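Inositol dehydrogenase (Lactobacillus casei, PDB 4MKX) probably catalyses the NAD-dependent oxidation of scyllo-inositol, as a sugar alcohol dehydrogenase of the Gfo/Idh/MocA family with a Rossmann-fold nucleotide-binding domain. Local coordinates at residues G104-E110 with N132-G138; A216-R221 with L232-A237; H257-E262 with I274-P278. Residues are numbered along the deposited sequence.

Interaction 1 (G104-E110 with N132-G138)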
# COMPACT_ATOMS: atom_id res chain seq x y z
N GLY A 104 -3.93 48.18 17.41
CA GLY A 104 -5.28 47.67 17.30
C GLY A 104 -5.53 46.74 16.12
O GLY A 104 -6.63 46.71 15.57
N LYS A 105 -4.52 45.98 15.72
CA LYS A 105 -4.69 45.05 14.60
C LYS A 105 -4.70 43.60 15.08
O LYS A 105 -3.93 43.23 15.98
CB LYS A 105 -3.58 45.23 13.57
CG LYS A 105 -3.31 46.67 13.17
CD LYS A 105 -4.57 47.36 12.65
CE LYS A 105 -4.28 48.79 12.23
NZ LYS A 105 -5.52 49.55 11.87
N HIS A 106 -5.57 42.79 14.48
CA HIS A 106 -5.57 41.34 14.72
C HIS A 106 -4.30 40.75 14.14
O HIS A 106 -3.77 41.26 13.15
CB HIS A 106 -6.80 40.71 14.06
CG HIS A 106 -8.10 41.25 14.56
ND1 HIS A 106 -8.70 40.80 15.71
CD2 HIS A 106 -8.92 42.21 14.05
CE1 HIS A 106 -9.83 41.46 15.90
NE2 HIS A 106 -9.98 42.32 14.91
N VAL A 107 -3.80 39.68 14.74
CA VAL A 107 -2.49 39.18 14.37
C VAL A 107 -2.46 37.68 14.07
O VAL A 107 -2.87 36.87 14.89
CB VAL A 107 -1.46 39.45 15.48
CG1 VAL A 107 -0.11 38.82 15.12
CG2 VAL A 107 -1.31 40.95 15.71
N PHE A 108 -2.01 37.34 12.86
CA PHE A 108 -1.57 35.99 12.55
C PHE A 108 -0.05 36.02 12.49
O PHE A 108 0.53 36.84 11.76
CB PHE A 108 -2.12 35.55 11.20
CG PHE A 108 -1.64 34.18 10.75
CD1 PHE A 108 -0.41 34.03 10.12
CD2 PHE A 108 -2.44 33.06 10.94
CE1 PHE A 108 0.04 32.77 9.70
CE2 PHE A 108 -2.00 31.80 10.52
CZ PHE A 108 -0.75 31.67 9.90
N SER A 109 0.61 35.13 13.22
CA SER A 109 2.06 35.07 13.13
C SER A 109 2.50 33.68 12.74
O SER A 109 1.99 32.71 13.27
CB SER A 109 2.68 35.43 14.49
OG SER A 109 4.08 35.31 14.44
N GLU A 110 3.45 33.59 11.82
CA GLU A 110 4.10 32.30 11.59
C GLU A 110 4.88 31.84 12.81
O GLU A 110 5.23 32.64 13.69
CB GLU A 110 5.04 32.35 10.39
CG GLU A 110 4.36 32.00 9.07
CD GLU A 110 3.80 30.58 9.09
OE1 GLU A 110 4.30 29.73 9.85
OE2 GLU A 110 2.84 30.31 8.33
N ASN A 132 -9.37 41.52 23.24
CA ASN A 132 -10.39 41.73 22.21
C ASN A 132 -9.87 41.56 20.79
O ASN A 132 -10.63 41.64 19.82
CB ASN A 132 -11.04 43.12 22.38
CG ASN A 132 -10.06 44.26 22.12
OD1 ASN A 132 -8.89 44.21 22.50
ND2 ASN A 132 -10.55 45.31 21.47
N LEU A 133 -8.56 41.32 20.66
CA LEU A 133 -7.97 41.10 19.35
C LEU A 133 -7.59 39.64 19.20
O LEU A 133 -7.16 39.00 20.17
CB LEU A 133 -6.74 41.99 19.15
CG LEU A 133 -7.02 43.49 19.23
CD1 LEU A 133 -5.73 44.29 19.25
CD2 LEU A 133 -7.88 43.91 18.05
N LYS A 134 -7.77 39.11 18.00
CA LYS A 134 -7.41 37.73 17.72
C LYS A 134 -5.91 37.59 17.59
O LYS A 134 -5.25 38.43 16.98
CB LYS A 134 -8.08 37.29 16.41
CG LYS A 134 -9.60 37.33 16.45
CD LYS A 134 -10.13 36.55 17.63
CE LYS A 134 -11.63 36.76 17.81
NZ LYS A 134 -12.09 36.35 19.16
N PHE A 135 -5.35 36.51 18.14
CA PHE A 135 -3.95 36.19 17.91
C PHE A 135 -3.86 34.72 17.54
O PHE A 135 -4.40 33.87 18.25
CB PHE A 135 -3.09 36.46 19.15
CG PHE A 135 -1.69 35.94 19.04
CD1 PHE A 135 -0.75 36.63 18.29
CD2 PHE A 135 -1.34 34.75 19.65
CE1 PHE A 135 0.54 36.13 18.15
CE2 PHE A 135 -0.06 34.24 19.52
CZ PHE A 135 0.89 34.94 18.78
N GLN A 136 -3.19 34.42 16.43
CA GLN A 136 -3.11 33.05 15.93
C GLN A 136 -1.71 32.73 15.45
O GLN A 136 -1.11 33.50 14.69
CB GLN A 136 -4.13 32.85 14.80
CG GLN A 136 -4.26 31.41 14.31
CD GLN A 136 -5.41 31.24 13.33
OE1 GLN A 136 -6.43 31.93 13.42
NE2 GLN A 136 -5.24 30.33 12.38
N LEU A 137 -1.18 31.58 15.89
CA LEU A 137 0.12 31.10 15.43
C LEU A 137 -0.03 30.08 14.31
O LEU A 137 -0.96 29.27 14.33
CB LEU A 137 0.86 30.44 16.59
CG LEU A 137 1.49 31.47 17.52
CD1 LEU A 137 1.81 30.83 18.86
CD2 LEU A 137 2.73 32.02 16.86
N GLY A 138 0.88 30.12 13.34
CA GLY A 138 0.77 29.28 12.15
C GLY A 138 1.12 27.80 12.28
O GLY A 138 1.90 27.27 11.48

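Interaction 2 (A216-R221 with L232-A237)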
# COMPACT_ATOMS: atom_id res chain seq x y z
N ALA A 216 18.80 14.33 22.83
CA ALA A 216 18.85 14.44 21.38
C ALA A 216 20.27 14.19 20.92
O ALA A 216 21.25 14.61 21.56
CB ALA A 216 18.36 15.81 20.91
N ILE A 217 20.38 13.48 19.80
CA ILE A 217 21.66 13.22 19.17
C ILE A 217 21.56 13.54 17.69
O ILE A 217 20.47 13.73 17.16
CB ILE A 217 22.14 11.76 19.37
CG1 ILE A 217 21.17 10.76 18.74
CG2 ILE A 217 22.31 11.44 20.85
CD1 ILE A 217 21.59 9.30 18.98
N GLY A 218 22.69 13.63 17.03
CA GLY A 218 22.67 14.00 15.63
C GLY A 218 23.99 13.73 14.97
O GLY A 218 24.98 13.40 15.62
N LEU A 219 24.00 13.91 13.66
CA LEU A 219 25.10 13.44 12.85
C LEU A 219 25.12 14.26 11.59
O LEU A 219 24.07 14.63 11.06
CB LEU A 219 24.85 11.96 12.54
CG LEU A 219 25.77 11.10 11.68
CD1 LEU A 219 27.14 10.96 12.33
CD2 LEU A 219 25.13 9.73 11.48
N ASN A 220 26.31 14.56 11.11
CA ASN A 220 26.47 15.15 9.78
C ASN A 220 27.24 14.24 8.81
O ASN A 220 28.34 14.57 8.37
CB ASN A 220 27.14 16.50 9.89
CG ASN A 220 26.25 17.51 10.56
OD1 ASN A 220 25.06 17.61 10.23
ND2 ASN A 220 26.79 18.25 11.52
N ARG A 221 26.64 13.10 8.47
CA ARG A 221 27.34 12.06 7.70
C ARG A 221 27.51 12.46 6.24
O ARG A 221 28.61 12.42 5.70
CB ARG A 221 26.57 10.75 7.77
CG ARG A 221 27.37 9.54 7.30
CD ARG A 221 28.06 8.92 8.50
NE ARG A 221 27.13 8.06 9.22
CZ ARG A 221 27.39 7.50 10.40
NH1 ARG A 221 28.54 7.71 11.02
NH2 ARG A 221 26.47 6.74 10.97
N LEU A 232 22.99 20.62 11.86
CA LEU A 232 22.80 19.17 11.80
C LEU A 232 22.04 18.83 10.55
O LEU A 232 21.10 19.53 10.18
CB LEU A 232 21.99 18.68 13.00
CG LEU A 232 22.72 18.44 14.32
CD1 LEU A 232 21.72 18.12 15.42
CD2 LEU A 232 23.74 17.33 14.15
N GLU A 233 22.43 17.73 9.91
CA GLU A 233 21.69 17.24 8.76
C GLU A 233 20.62 16.22 9.17
O GLU A 233 19.56 16.16 8.54
CB GLU A 233 22.63 16.63 7.72
CG GLU A 233 23.23 15.33 8.14
CD GLU A 233 24.03 14.69 7.05
OE1 GLU A 233 24.69 15.43 6.29
OE2 GLU A 233 24.02 13.44 6.97
N THR A 234 20.89 15.42 10.20
CA THR A 234 19.89 14.51 10.74
C THR A 234 20.03 14.47 12.25
O THR A 234 21.15 14.43 12.77
CB THR A 234 20.05 13.06 10.22
OG1 THR A 234 20.28 13.08 8.81
CG2 THR A 234 18.78 12.25 10.50
N GLY A 235 18.91 14.47 12.95
CA GLY A 235 18.94 14.36 14.39
C GLY A 235 17.78 13.52 14.86
O GLY A 235 16.76 13.39 14.18
N ALA A 236 17.94 12.93 16.03
CA ALA A 236 16.89 12.14 16.61
C ALA A 236 16.79 12.48 18.08
O ALA A 236 17.77 12.87 18.71
CB ALA A 236 17.19 10.65 16.42
N ALA A 237 15.59 12.32 18.63
CA ALA A 237 15.37 12.64 20.02
C ALA A 237 14.39 11.68 20.66
O ALA A 237 13.46 11.18 20.02
CB ALA A 237 14.86 14.07 20.15
O HOH W 1 22.96 12.44 9.24

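Interaction 3 (H257-E262 with I274-P278)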
# COMPACT_ATOMS: atom_id res chain seq x y z
N HIS A 257 13.72 10.82 -1.06
CA HIS A 257 12.47 10.50 -1.74
C HIS A 257 11.46 11.64 -1.81
O HIS A 257 10.40 11.49 -2.44
CB HIS A 257 11.83 9.25 -1.12
CG HIS A 257 11.53 9.39 0.34
ND1 HIS A 257 12.52 9.39 1.30
CD2 HIS A 257 10.36 9.53 1.00
CE1 HIS A 257 11.97 9.53 2.50
NE2 HIS A 257 10.66 9.61 2.35
N GLY A 258 11.78 12.76 -1.18
CA GLY A 258 10.89 13.91 -1.16
C GLY A 258 10.75 14.48 0.23
O GLY A 258 11.64 14.36 1.06
N TYR A 259 9.60 15.12 0.48
CA TYR A 259 9.32 15.76 1.76
C TYR A 259 8.65 14.74 2.68
O TYR A 259 7.51 14.35 2.43
CB TYR A 259 8.38 16.94 1.52
CG TYR A 259 8.02 17.79 2.72
CD1 TYR A 259 9.00 18.32 3.55
CD2 TYR A 259 6.70 18.07 3.01
CE1 TYR A 259 8.67 19.11 4.64
CE2 TYR A 259 6.35 18.86 4.09
CZ TYR A 259 7.34 19.38 4.90
OH TYR A 259 7.01 20.17 5.99
N HIS A 260 9.36 14.30 3.71
CA HIS A 260 8.82 13.23 4.55
C HIS A 260 8.36 13.79 5.88
O HIS A 260 9.17 14.10 6.75
CB HIS A 260 9.84 12.12 4.78
CG HIS A 260 9.25 10.91 5.45
ND1 HIS A 260 8.96 9.75 4.76
CD2 HIS A 260 8.88 10.68 6.73
CE1 HIS A 260 8.46 8.86 5.59
NE2 HIS A 260 8.41 9.39 6.80
N VAL A 261 7.05 13.93 6.03
CA VAL A 261 6.45 14.33 7.30
C VAL A 261 5.44 13.25 7.67
O VAL A 261 4.48 13.00 6.94
CB VAL A 261 5.77 15.70 7.21
CG1 VAL A 261 4.97 15.99 8.46
CG2 VAL A 261 6.82 16.77 7.04
N GLU A 262 5.70 12.58 8.78
CA GLU A 262 4.96 11.39 9.15
C GLU A 262 4.76 11.45 10.65
O GLU A 262 5.67 11.84 11.38
CB GLU A 262 5.76 10.13 8.79
CG GLU A 262 5.09 8.81 9.23
CD GLU A 262 6.02 7.63 9.18
OE1 GLU A 262 7.23 7.83 8.91
OE2 GLU A 262 5.55 6.49 9.42
N ILE A 274 -0.05 8.82 10.15
CA ILE A 274 -0.43 9.86 9.23
C ILE A 274 0.72 10.00 8.25
O ILE A 274 1.83 10.35 8.65
CB ILE A 274 -0.65 11.17 9.99
CG1 ILE A 274 -1.71 10.93 11.07
CG2 ILE A 274 -1.06 12.27 9.03
CD1 ILE A 274 -1.53 11.82 12.28
N ALA A 275 0.45 9.68 6.98
CA ALA A 275 1.44 9.71 5.90
C ALA A 275 2.66 8.85 6.18
O ALA A 275 3.79 9.32 6.10
CB ALA A 275 1.84 11.14 5.55
N GLN A 276 2.39 7.59 6.50
CA GLN A 276 3.40 6.54 6.58
C GLN A 276 4.40 6.69 5.44
O GLN A 276 5.62 6.59 5.65
CB GLN A 276 2.66 5.21 6.49
CG GLN A 276 3.51 3.99 6.49
CD GLN A 276 2.69 2.75 6.72
OE1 GLN A 276 2.68 2.21 7.81
NE2 GLN A 276 1.98 2.29 5.68
N VAL A 277 3.89 6.94 4.24
CA VAL A 277 4.72 7.41 3.14
C VAL A 277 4.05 8.62 2.52
O VAL A 277 2.82 8.74 2.53
CB VAL A 277 4.98 6.30 2.10
CG1 VAL A 277 5.83 5.17 2.70
CG2 VAL A 277 3.66 5.77 1.58
N PRO A 278 4.84 9.56 1.99
CA PRO A 278 4.22 10.81 1.54
C PRO A 278 3.64 10.70 0.13
O PRO A 278 4.22 11.23 -0.82
CB PRO A 278 5.38 11.80 1.54
CG PRO A 278 6.63 10.96 1.38
CD PRO A 278 6.32 9.62 2.02
O HOH W 2 5.61 11.02 5.01

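Interaction 1 (G104-E110 with N132-G138)
In a Rossmann-type sheet, strands consecutive in sequence are commonly linked by a helix, and residues 104-110 and 132-138 are a compact example: strands 106-109 and 135-137, joined through helix 117-128 as a beta-alpha-beta unit, run 4.8 Å apart and only 7° from parallel. The backbone bonds form the staggered ladder of a parallel pair. Val-107 gives its N to Lys-134 O (2.9 Å) and accepts Gln-136 N at its O (2.9 Å); Ser-109 repeats this with Gln-136 O (2.8 Å from its N) and Gly-138 N (2.8 Å from its O). The polar backbone atoms of His-106 and Phe-108 turn instead to strand 83-86 and Asp-82 just before it, so strand 106-109 is bonded along both edges. Ahead of the first backbone rung a side chain supplies another: Lys-134 N donates to His-106 ND1 at 3.0 Å, nearly in line, which requires ND1 to be unprotonated. Leu-133 CD2 covers one face of that imidazole in a CH-pi contact, 4.0 Å from the ring centroid.

The charged ends are satisfied outside the pair. Lys-105 NZ bonds to Ile-81 O, Lys-134 NZ to Asn-321 OD1 and Glu-110 OE2 to His-32 NE2. On one face of the sheet Phe-108 and Gln-136 meet helix 304-319; on the other, Val-107 and Ser-109 pack against helix 93-102. At the C-terminal end there is little room for a side chain on Gly-138, whose CA lies 3.6 Å from Phe-108 CZ, and nearby Ser-109 OG donates to Glu-110 O at 3.0 Å.

Interaction 2 (A216-R221 with L232-A237)
How an antiparallel pair is finished at the end where its connecting loop leaves can be followed from Leu-232 onward. Leu-232 precedes the regular strand, yet its CD2 reaches 3.5 Å from Leu-219 N and lies over Gly-218, in space that a side chain at that glycine would occupy; beyond it lie Phe-192 and Phe-345. Glu-233 comes next. Its N donates to Asn-220 OD1 (2.7 Å), so a side chain takes over where the backbone ladder stops, while Asn-220 ND2 is held by Asp-227 and Glu-231. The carboxylate of Glu-233 accepts from the backbone N of Ala-222 and Tyr-223, tying down the start of the connecting loop.

At Thr-234 the strand proper begins. Its O takes Leu-219 N at 3.0 Å, whereas the return bond from Thr-234 N to Leu-219 O is weak at 3.4 Å. A water bridges the two segments here, donating to Leu-219 O (3.1 Å) and Glu-233 OE2 (2.7 Å) and accepting from Thr-234 OG1 (2.8 Å). Gly-235 faces Gly-218 in a non-hydrogen-bonded pair, CA to CA 3.9 Å. Ala-236 and Ile-217 form the complete hydrogen-bonded pair, each N 2.9 Å from the other's O. Ala-237 closes the series, its CB 4.0 Å from Ala-216 CB on the face turned to helices 191-195 and 328-347. The opposite face, with Ile-217, Leu-219 and Thr-234, packs on the second subunit, and Arg-221 forms salt bridges with Asp-161 and Asp-243 of that subunit. The arrangement is that of adjacent antiparallel strands in the Gfo/Idh/MocA C-terminal domain, whose open-faced mixed sheet carries helices on one face and a neighbouring subunit on the other.

Interaction 3 (H257-E262 with I274-P278)
Most unusually, no direct hydrogen bond joins these two segments, although eight of the nine touching residues are buried. Packing and a water do the work: the water donates to Ala-275 O (2.7 Å) and, weakly, to Val-261 O (3.0 Å). Regular pairing stops after Ile-274, where Ala-275 takes a positive phi, consistent with the chain turning away; Glu-262 CA meets Ile-274 O at 3.3 Å in a CA-H...O contact. Pro-278 comes back against the start of strand 260-267 and the loop before it, its CB 3.4 Å from Tyr-259 O and its CD 3.8 Å from His-260 ND1. Within residues 257-262 hydrogen bonds link His-257 NE2 with His-260 ND1 (3.0 Å), and His-260 NE2 donates to Glu-262 OE1 (2.9 Å). Glu-262 also makes salt bridges with Arg-166 and with Arg-273 of the second subunit. Strand 260-267 bonds to strand 162-172 on its other side, Val-261 and Ile-274 rest on helix 145-155, and Ile-274 pairs with a strand of the fourth subunit.

In the fold
The three contacts illustrate a division common in two-domain dehydrogenases. Interaction 1 belongs to the nucleotide-binding sheet, interactions 2 and 3 to the mixed sheet of the C-terminal domain, and the centre of interaction 1 lies 34 Å and 30 Å from those of interactions 2 and 3, across the middle of the chain. No cofactor is bound in this apo structure, but Glu-110 of interaction 1 lies near the glycines of a probable GxGxxG dinucleotide-binding motif. Interactions 2 and 3, centres 19 Å apart and nearest atoms about 10 Å, reach the same sheet, and both touch the second subunit, whereas no other chain touches interaction 1.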